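Caspase-1 (Spodoptera frugiperda, PDB 1M72) is a cysteine protease of the caspase family, probably taking part in the caspase cascade that carries out apoptosis. Local coordinates at residues Ser62-Leu65 with Lys66-Gly69; Gln88-Glu92 with Met93-Asp97. One frame throughout, in Å; residues are numbered along the deposited sequence.

Contact 1 (Ser62-Leu65 with Lys66-Gly69)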
# COMPACT_ATOMS: atom_id res chain seq x y z
N SER C 62 -2.46 -10.38 -20.55
CA SER C 62 -2.27 -9.77 -21.84
C SER C 62 -3.64 -9.56 -22.52
O SER C 62 -3.91 -8.49 -23.06
CB SER C 62 -1.40 -10.69 -22.71
OG SER C 62 -1.38 -10.25 -24.05
N LYS C 63 -4.49 -10.57 -22.48
CA LYS C 63 -5.79 -10.45 -23.12
C LYS C 63 -6.68 -9.37 -22.49
O LYS C 63 -7.32 -8.57 -23.20
CB LYS C 63 -6.52 -11.79 -23.10
CG LYS C 63 -7.98 -11.69 -23.53
CD LYS C 63 -8.60 -13.07 -23.92
CE LYS C 63 -10.08 -12.90 -24.37
NZ LYS C 63 -10.68 -14.16 -24.93
N VAL C 64 -6.76 -9.35 -21.17
CA VAL C 64 -7.61 -8.34 -20.57
C VAL C 64 -7.03 -6.92 -20.73
O VAL C 64 -7.78 -5.98 -20.98
CB VAL C 64 -7.93 -8.66 -19.10
CG1 VAL C 64 -6.69 -8.40 -18.19
CG2 VAL C 64 -9.15 -7.84 -18.67
N LEU C 65 -5.72 -6.76 -20.62
CA LEU C 65 -5.15 -5.43 -20.78
C LEU C 65 -5.34 -4.91 -22.24
O LEU C 65 -5.42 -3.70 -22.46
CB LEU C 65 -3.67 -5.44 -20.37
CG LEU C 65 -3.44 -5.87 -18.92
CD1 LEU C 65 -1.95 -5.92 -18.62
CD2 LEU C 65 -4.13 -4.88 -17.96
N LYS C 66 -5.43 -5.80 -23.21
CA LYS C 66 -5.64 -5.35 -24.58
C LYS C 66 -7.05 -4.80 -24.71
O LYS C 66 -7.26 -3.76 -25.32
CB LYS C 66 -5.43 -6.50 -25.59
CG LYS C 66 -3.99 -6.77 -25.88
CD LYS C 66 -3.81 -8.03 -26.73
CE LYS C 66 -2.32 -8.29 -26.91
NZ LYS C 66 -2.01 -9.43 -27.82
N THR C 67 -8.02 -5.49 -24.13
CA THR C 67 -9.39 -5.01 -24.22
C THR C 67 -9.55 -3.63 -23.54
O THR C 67 -10.49 -2.90 -23.83
CB THR C 67 -10.36 -6.03 -23.58
OG1 THR C 67 -10.29 -5.95 -22.15
CG2 THR C 67 -9.98 -7.46 -23.98
N LEU C 68 -8.63 -3.30 -22.64
CA LEU C 68 -8.67 -2.05 -21.90
C LEU C 68 -7.88 -0.99 -22.65
O LEU C 68 -7.79 0.14 -22.20
CB LEU C 68 -8.10 -2.25 -20.48
CG LEU C 68 -9.00 -3.04 -19.50
CD1 LEU C 68 -8.28 -3.30 -18.20
CD2 LEU C 68 -10.29 -2.25 -19.20
N GLY C 69 -7.28 -1.38 -23.77
CA GLY C 69 -6.54 -0.44 -24.59
C GLY C 69 -5.03 -0.40 -24.53
O GLY C 69 -4.41 0.38 -25.28
O HOH W 1 0.90 -10.31 -26.23
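Thr67 has a chi1 of 76°, which sets OG1 between its own backbone N and carbonyl carbon and turns the hydroxyl back toward Val64 on the preceding turn. From there Thr67 OG1 donates to Val64 O at 2.8 Å, arriving well to one side of the carbonyl bond (C=O...OG1 angle 130°) and only slightly tilted from its plane. The same torsion puts the methyl beside the backbone N, where Thr67 CG2 comes to 3.0 Å from Lys63 O, a tight fit. Threonine suits this solvent-facing position near a helix end, since its hydroxyl can engage a main-chain oxygen of the last turn. Lys66 also turns back along the helix. Its extended chain runs over the main chain of Ser62, with Lys66 CG 3.3 Å from Ser62 O and Lys66 CE 3.6 Å from Ser62 OG. Water 1 joins the polar ends, 3.2 Å from Ser62 OG, and it accepts a weak bond from Lys66 NZ.

This is the final turn of helix 54-67, the crossover helix of the beta-alpha-beta unit formed with strands 31-39 and 70-76. A regular bond, Lys66 N to Ser62 O at 3.1 Å, still belongs to the helix, but Leu68 N makes only weak bonds to Val64 O and Leu65 O. Gly69, at a phi of 102°, then closes the helix with a Schellman motif, one of whose two backward bonds is Gly69 N to Lys66 O at 2.8 Å. Having no CB, the glycine takes this turn without pressing on the carbonyl oxygen before it. Leu65 CD2 and Leu68 CD1 meet loosely at 4.4 Å. Leu65 suits its buried place, packing on Ala35, Phe70 and Val72 of the sheet and on Leu212 of helix 203-215, while Leu68 O accepts from Arg32 NH1.

Contact 2 (Gln88-Glu92 with Met93-Asp97)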
# COMPACT_ATOMS: atom_id res chain seq x y z
N GLN C 88 14.70 0.79 -18.82
CA GLN C 88 15.28 2.09 -19.07
C GLN C 88 14.79 2.66 -20.40
O GLN C 88 14.45 3.83 -20.49
CB GLN C 88 16.80 2.01 -19.06
CG GLN C 88 17.41 1.61 -17.73
CD GLN C 88 18.76 2.28 -17.47
OE1 GLN C 88 19.00 3.41 -17.92
NE2 GLN C 88 19.64 1.61 -16.72
N GLN C 89 14.73 1.84 -21.43
CA GLN C 89 14.30 2.35 -22.72
C GLN C 89 12.85 2.78 -22.65
O GLN C 89 12.42 3.74 -23.30
CB GLN C 89 14.46 1.28 -23.78
CG GLN C 89 15.80 0.60 -23.80
CD GLN C 89 15.89 -0.39 -24.96
OE1 GLN C 89 14.93 -1.12 -25.23
NE2 GLN C 89 17.04 -0.42 -25.64
N THR C 90 12.07 2.07 -21.85
CA THR C 90 10.68 2.41 -21.70
C THR C 90 10.62 3.76 -20.98
O THR C 90 9.83 4.64 -21.35
CB THR C 90 9.95 1.36 -20.86
OG1 THR C 90 9.83 0.16 -21.62
CG2 THR C 90 8.58 1.85 -20.49
N ALA C 91 11.46 3.93 -19.96
CA ALA C 91 11.48 5.17 -19.18
C ALA C 91 11.99 6.35 -20.00
O ALA C 91 11.81 7.51 -19.62
CB ALA C 91 12.32 5.01 -17.95
N GLU C 92 12.60 6.02 -21.13
CA GLU C 92 13.20 6.99 -22.01
C GLU C 92 12.28 7.35 -23.15
O GLU C 92 12.55 8.30 -23.87
CB GLU C 92 14.53 6.44 -22.54
CG GLU C 92 15.77 6.91 -21.76
CD GLU C 92 16.98 5.98 -21.89
OE1 GLU C 92 17.21 5.40 -22.99
OE2 GLU C 92 17.72 5.86 -20.88
N MET C 93 11.20 6.61 -23.33
CA MET C 93 10.29 6.92 -24.42
C MET C 93 9.43 8.15 -24.12
O MET C 93 9.42 8.68 -23.01
CB MET C 93 9.40 5.72 -24.69
CG MET C 93 10.21 4.47 -24.96
SD MET C 93 9.17 3.12 -25.35
CE MET C 93 10.01 2.39 -26.87
N ASP C 94 8.70 8.61 -25.11
CA ASP C 94 7.85 9.77 -24.93
C ASP C 94 6.42 9.29 -24.63
O ASP C 94 5.73 8.78 -25.51
CB ASP C 94 7.89 10.63 -26.20
CG ASP C 94 6.98 11.83 -26.12
OD1 ASP C 94 6.29 12.05 -25.09
OD2 ASP C 94 6.94 12.56 -27.12
N HIS C 95 6.00 9.45 -23.38
CA HIS C 95 4.69 9.00 -22.94
C HIS C 95 3.61 10.08 -22.99
O HIS C 95 2.51 9.89 -22.46
CB HIS C 95 4.81 8.45 -21.52
CG HIS C 95 5.65 7.22 -21.44
ND1 HIS C 95 5.17 5.97 -21.74
CD2 HIS C 95 6.97 7.07 -21.19
CE1 HIS C 95 6.15 5.10 -21.68
NE2 HIS C 95 7.26 5.74 -21.35
N SER C 96 3.93 11.19 -23.65
CA SER C 96 3.00 12.32 -23.76
C SER C 96 1.59 11.94 -24.15
O SER C 96 0.63 12.46 -23.58
CB SER C 96 3.53 13.35 -24.76
OG SER C 96 4.71 13.98 -24.26
N ASP C 97 1.44 11.02 -25.09
CA ASP C 97 0.08 10.67 -25.51
C ASP C 97 -0.52 9.42 -24.87
O ASP C 97 -1.54 8.92 -25.35
CB ASP C 97 -0.02 10.60 -27.05
CG ASP C 97 0.25 11.98 -27.70
OD1 ASP C 97 -0.23 13.00 -27.18
OD2 ASP C 97 0.95 12.05 -28.74
O HOH W 2 10.92 9.60 -21.12
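The last turn of helix 80-92 is tied to the loop before strand 98-106 chiefly at Thr90 O, which is gripped by the side chain of His95 and the backbone of Met93. His95 NE2 donates to Thr90 O at 2.8 Å in an almost straight bond (169°), and the oxygen lies at the ring edge, only 7° out of the imidazole plane. Met93 N reaches Thr90 O at 3.1 Å from the opposite face of the carbonyl plane, standing well above that plane. Histidine suits the buried position after the helix: its flat ring brings an N-H back to a helix carbonyl while its carbons can pack in the interior. A chi1 of -65°, with CG anti to the carbonyl carbon of His95, swings the NE2 edge of the ring back to the helix end, NE2 lying 4.2 Å from Thr90 CG2.

Met93 lays its side chain back along the same turn, though its exact course is doubtful, Met93 CG being too close to Gln89 O. Water 2 gives hydrogen bonds to Ala91 O and to Met93 O (2.6 Å), bridging helix and loop. Farther on, Asp94 forms an Asx turn: its OD1 accepts from Ser96 N at 2.9 Å, from above the carboxylate plane, and from Ser96 OG at 2.6 Å on the syn side. Aspartate suits this turn because its short side chain carries OD1 to the backbone N two residues on.

Thr90 OG1 pairs with Phe86 O in the preceding turn. Thr90, Met93 and His95 all pack on Met34 of strand 31-39, and His95 also on Leu138, while Ala91 rests on Tyr129 and Phe130; Asp97 is already joined by backbone hydrogen bonds to His31, as the chain heads into strand 98-106.

In the fold
Contacts 1 and 2 follow one another along the chain, each at the C-terminal end of a helix in the caspase domain. Their centres lie about 20 Å apart and their nearest atoms about 9 Å, so they do not touch. Strand 31-39 links them: contact 1 packs on Ala35 and Ile37, contact 2 on Met34 and Ile36. Since neighbouring strand residues alternate, the two helices lie against opposite faces of the central sheet. Both contacts are away from His108 and Cys150, the probable catalytic pair, but contact 2 leads directly into strand 98-106, which ends just before His108. Contact 1 leads into strand 70-76 at the sheet edge.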